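Local coordinates for protein putative phophotriesterase (PDB 3RHG) that binds a pair of divalent metal ions, zinc in this crystal, and probably hydrolyses ester bonds as a member of the phosphotriesterase family of amidohydrolases, at residues Y4-V8 / T9-K13; D331-C334 / I335-A339. All blocks are in the same frame, centred on the assembly; numbering follows the deposited sequence.

Contact 1: Y4-V8 / T9-K13; sequences YIQTV and TGPVK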
loop_
_atom_site.group_PDB
_atom_site.type_symbol
_atom_site.label_atom_id
_atom_site.label_comp_id
_atom_site.label_asym_id
_atom_site.label_seq_id
_atom_site.Cartn_x
_atom_site.Cartn_y
_atom_site.Cartn_z
ATOM N N TYR A 4 -8.977 25.636 25.266
ATOM C CA TYR A 4 -9.541 25.999 23.984
ATOM C C TYR A 4 -8.449 25.969 22.958
ATOM O O TYR A 4 -7.256 25.890 23.312
ATOM C CB TYR A 4 -10.167 27.412 24.035
ATOM C CG TYR A 4 -9.132 28.488 24.126
ATOM C CD1 TYR A 4 -8.686 29.150 22.976
ATOM C CD2 TYR A 4 -8.561 28.826 25.344
ATOM C CE1 TYR A 4 -7.716 30.134 23.056
ATOM C CE2 TYR A 4 -7.588 29.809 25.430
ATOM C CZ TYR A 4 -7.174 30.460 24.290
ATOM O OH TYR A 4 -6.201 31.435 24.374
ATOM N N ILE A 5 -8.849 26.007 21.691
ATOM C CA ILE A 5 -7.911 26.125 20.578
ATOM C C ILE A 5 -8.200 27.427 19.830
ATOM O O ILE A 5 -9.363 27.755 19.599
ATOM C CB ILE A 5 -8.078 24.958 19.549
ATOM C CG1 ILE A 5 -9.560 24.685 19.254
ATOM C CG2 ILE A 5 -7.373 23.694 20.021
ATOM C CD1 ILE A 5 -9.789 23.874 17.969
ATOM N N GLN A 6 -7.159 28.137 19.408
ATOM C CA GLN A 6 -7.349 29.308 18.581
ATOM C C GLN A 6 -7.374 28.831 17.129
ATOM O O GLN A 6 -6.366 28.328 16.618
ATOM C CB GLN A 6 -6.202 30.300 18.788
ATOM C CG GLN A 6 -6.360 31.558 17.956
ATOM C CD GLN A 6 -7.555 32.414 18.389
ATOM O OE1 GLN A 6 -8.016 32.313 19.527
ATOM N NE2 GLN A 6 -8.037 33.284 17.489
ATOM N N THR A 7 -8.531 28.941 16.490
ATOM C CA THR A 7 -8.676 28.580 15.087
ATOM C C THR A 7 -8.536 29.833 14.232
ATOM O O THR A 7 -8.474 30.953 14.768
ATOM C CB THR A 7 -10.056 27.922 14.774
ATOM O OG1 THR A 7 -11.049 28.939 14.594
ATOM C CG2 THR A 7 -10.461 26.904 15.851
ATOM N N VAL A 8 -8.530 29.650 12.911
ATOM C CA VAL A 8 -8.374 30.774 11.988
ATOM C C VAL A 8 -9.608 31.698 11.967
ATOM O O VAL A 8 -9.583 32.781 11.352
ATOM C CB VAL A 8 -8.034 30.294 10.549
ATOM C CG1 VAL A 8 -6.678 29.577 10.517
ATOM C CG2 VAL A 8 -9.142 29.381 9.989
ATOM N N THR A 9 -10.676 31.289 12.654
ATOM C CA THR A 9 -11.845 32.155 12.798
ATOM C C THR A 9 -12.220 32.418 14.256
ATOM O O THR A 9 -13.314 32.913 14.539
ATOM C CB THR A 9 -13.066 31.584 12.065
ATOM O OG1 THR A 9 -13.411 30.317 12.635
ATOM C CG2 THR A 9 -12.763 31.424 10.565
ATOM N N GLY A 10 -11.327 32.090 15.188
ATOM C CA GLY A 10 -11.583 32.401 16.592
ATOM C C GLY A 10 -11.433 31.191 17.494
ATOM O O GLY A 10 -11.179 30.068 17.015
ATOM N N PRO A 11 -11.552 31.419 18.806
ATOM C CA PRO A 11 -11.377 30.347 19.784
ATOM C C PRO A 11 -12.539 29.355 19.811
ATOM O O PRO A 11 -13.719 29.735 19.667
ATOM C CB PRO A 11 -11.267 31.102 21.113
ATOM C CG PRO A 11 -12.097 32.354 20.896
ATOM C CD PRO A 11 -11.753 32.737 19.451
ATOM N N VAL A 12 -12.189 28.084 19.965
ATOM C CA VAL A 12 -13.162 27.014 20.131
ATOM C C VAL A 12 -12.845 26.273 21.425
ATOM O O VAL A 12 -11.711 25.893 21.677
ATOM C CB VAL A 12 -13.108 26.073 18.903
ATOM C CG1 VAL A 12 -13.877 24.772 19.129
ATOM C CG2 VAL A 12 -13.630 26.827 17.648
ATOM N N LYS A 13 -13.854 26.057 22.254
ATOM C CA LYS A 13 -13.626 25.373 23.518
ATOM C C LYS A 13 -13.227 23.918 23.308
ATOM O O LYS A 13 -13.693 23.253 22.370
ATOM C CB LYS A 13 -14.903 25.398 24.358
ATOM C CG LYS A 13 -15.351 26.797 24.783
ATOM C CD LYS A 13 -16.589 26.707 25.656
ATOM C CE LYS A 13 -17.067 28.088 26.013
ATOM N NZ LYS A 13 -16.104 28.808 26.901
HETATM O O HOH W 1 -12.065 27.629 12.176
#

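Contact 2: D331-C334 / I335-A339; sequences DKLC and IDNPA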
loop_
_atom_site.group_PDB
_atom_site.type_symbol
_atom_site.label_atom_id
_atom_site.label_comp_id
_atom_site.label_asym_id
_atom_site.label_seq_id
_atom_site.Cartn_x
_atom_site.Cartn_y
_atom_site.Cartn_z
ATOM N N ASP A 331 -12.921 5.379 21.191
ATOM C CA ASP A 331 -13.712 6.617 21.116
ATOM C C ASP A 331 -12.911 7.851 21.564
ATOM O O ASP A 331 -13.172 8.973 21.121
ATOM C CB ASP A 331 -15.013 6.489 21.935
ATOM C CG ASP A 331 -16.017 5.514 21.309
ATOM O OD1 ASP A 331 -17.016 5.154 21.983
ATOM O OD2 ASP A 331 -15.818 5.102 20.149
ATOM N N LYS A 332 -11.920 7.649 22.424
ATOM C CA LYS A 332 -11.106 8.776 22.900
ATOM C C LYS A 332 -9.971 9.152 21.950
ATOM O O LYS A 332 -9.491 10.301 21.982
ATOM C CB LYS A 332 -10.524 8.480 24.287
ATOM C CG LYS A 332 -11.578 8.407 25.388
ATOM C CD LYS A 332 -10.982 8.036 26.760
ATOM C CE LYS A 332 -12.086 7.737 27.775
ATOM N NZ LYS A 332 -11.562 7.393 29.136
ATOM N N LEU A 333 -9.527 8.197 21.130
ATOM C CA LEU A 333 -8.272 8.383 20.376
ATOM C C LEU A 333 -8.315 9.574 19.436
ATOM O O LEU A 333 -7.297 10.237 19.255
ATOM C CB LEU A 333 -7.902 7.130 19.581
ATOM C CG LEU A 333 -7.366 5.946 20.395
ATOM C CD1 LEU A 333 -7.228 4.730 19.498
ATOM C CD2 LEU A 333 -6.020 6.283 21.043
ATOM N N CYS A 334 -9.484 9.830 18.840
ATOM C CA CYS A 334 -9.625 10.909 17.848
ATOM C C CYS A 334 -10.474 12.065 18.352
ATOM O O CYS A 334 -10.817 12.962 17.574
ATOM C CB CYS A 334 -10.222 10.380 16.544
ATOM S SG CYS A 334 -9.167 9.176 15.718
ATOM N N ILE A 335 -10.871 12.007 19.631
ATOM C CA ILE A 335 -11.691 13.056 20.231
ATOM C C ILE A 335 -11.040 13.617 21.494
ATOM O O ILE A 335 -10.365 14.659 21.436
ATOM C CB ILE A 335 -13.117 12.530 20.534
ATOM C CG1 ILE A 335 -13.746 12.010 19.233
ATOM C CG2 ILE A 335 -13.987 13.648 21.129
ATOM C CD1 ILE A 335 -15.066 11.307 19.394
ATOM N N ASP A 336 -11.177 12.903 22.617
ATOM C CA ASP A 336 -10.579 13.361 23.872
ATOM C C ASP A 336 -9.070 13.609 23.762
ATOM O O ASP A 336 -8.560 14.600 24.290
ATOM C CB ASP A 336 -10.805 12.363 25.001
ATOM C CG ASP A 336 -12.265 12.005 25.182
ATOM O OD1 ASP A 336 -12.720 11.950 26.353
ATOM O OD2 ASP A 336 -12.942 11.745 24.161
ATOM N N ASN A 337 -8.356 12.687 23.123
ATOM C CA ASN A 337 -6.893 12.762 23.114
ATOM C C ASN A 337 -6.375 14.020 22.383
ATOM O O ASN A 337 -5.633 14.811 22.974
ATOM C CB ASN A 337 -6.290 11.485 22.531
ATOM C CG ASN A 337 -6.301 10.326 23.521
ATOM O OD1 ASN A 337 -7.037 10.346 24.531
ATOM N ND2 ASN A 337 -5.522 9.283 23.221
ATOM N N PRO A 338 -6.781 14.226 21.110
ATOM C CA PRO A 338 -6.262 15.429 20.449
ATOM C C PRO A 338 -6.788 16.704 21.094
ATOM O O PRO A 338 -6.107 17.703 21.099
ATOM C CB PRO A 338 -6.735 15.281 18.985
ATOM C CG PRO A 338 -7.910 14.314 19.059
ATOM C CD PRO A 338 -7.485 13.345 20.161
ATOM N N ALA A 339 -7.986 16.674 21.673
ATOM C CA ALA A 339 -8.462 17.859 22.371
ATOM C C ALA A 339 -7.565 18.175 23.568
ATOM O O ALA A 339 -7.283 19.344 23.849
ATOM C CB ALA A 339 -9.904 17.687 22.829
HETATM O O HOH W 2 -14.813 9.945 23.485
#

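Contact 1: Y4-V8 / T9-K13
The side-chain hydroxyl and the backbone N of T7 both bond to G10 O at the turn of this hairpin. The T7 hydroxyl sits between its own backbone N and carbonyl carbon (chi1 82°), a position that swings OG1 across to the facing strand, where it donates to a lone pair of G10 O at 2.7 Å, in the carbonyl plane. T7 N makes a second hydrogen bond to the same oxygen at 2.9 Å, this time from well above that plane, so two donors hold one acceptor. OG1 in turn accepts from T9 N at 3.1 Å and from a water that also bonds T9 OG1. The whole is a beta hairpin with a two-residue loop: strands 4-7 and 10-13 run antiparallel, joined by a type I turn from T7 to G10 with V8 and T9 at its corners. G10 takes up a positive phi of 127°, where a side chain would jam against the preceding carbonyl. Further along, I5 and V12 form a hydrogen-bonded pair, each N meeting the other's O nearly straight. V12 CG2 touches T7 CG2 at 3.6 Å, making an apolar row on this face; I5, modelled in two conformers, lies alongside V12 in one of them and tentatively continues the row onto V120 of strand 118-123 and L342 of helix 336-343. The opposite face carries Q6 and P11. Q6 bends at chi2 (67°), which folds its amide back over the other strand, with NE2 3.8 Å from G10 CA and OE1 beside the proline ring. Y4 reaches the same proline obliquely, CD1 to P11 CB at 3.7 Å, and its ring also meets that of Y193.

Contact 2: D331-C334 / I335-A339
D331 meets I335 and D336 through its carbonyl: I335 CD1 packs against D331 O at 3.5 Å, and a water donates to D336 OD2 at 2.7 Å and, weakly, to D331 O. The D331 carboxylate instead pairs with K327. K332 supplies the central acceptor. Its O takes N337 N at 2.9 Å, 17° from the carbonyl plane, and I335 N at 3.2 Å from high above that plane. Its side chain crosses that of D336, CG to CG at 3.7 Å, but then runs on extended, leaving NZ 5.5 Å from D336 OD1. L333 lays its CD2 beside N337 ND2 at 3.7 Å, while P338, which has no amide hydrogen, brings CD to within 3.2 Å of L333 O. The N337 amide is held by the carbonyls of G286 and I289. The C334 side chain packs on V312 and L317 of helix 311-322 and on L291 and L19, and its carbonyl carbon abuts P338 CG. The stretch links helix 327-333, weakly bonded at its end, to helix 336-343, with I335 at the N-cap. Both hydrogen bonds between the segments end on K332 O, and the opposite charges of K332 and D336 probably contribute no more than a loose attraction.

Overall arrangement
Both contacts are local turns, set at different places on the eight-stranded parallel beta/alpha barrel of this family. Contact 1, a separate two-stranded sheet, packs beside strand 118-123 and helix 105-115, away from the metal site; I5, T7 and V8 are buried, T9, P11 and K13 exposed. Contact 2 packs on strands 19-24 and 289-291, the first and last of the eight, with the P338 side chain about 9 Å from that of metal ligand H23; L333, C334, N337 and P338 are buried, K332 and I335 exposed. Helix 336-343, which supplies half of contact 2, also touches I5. Paired strand bonds and a threonine hydroxyl tie the hairpin; one shared carbonyl and a water, weak at D331, tie the helix junction.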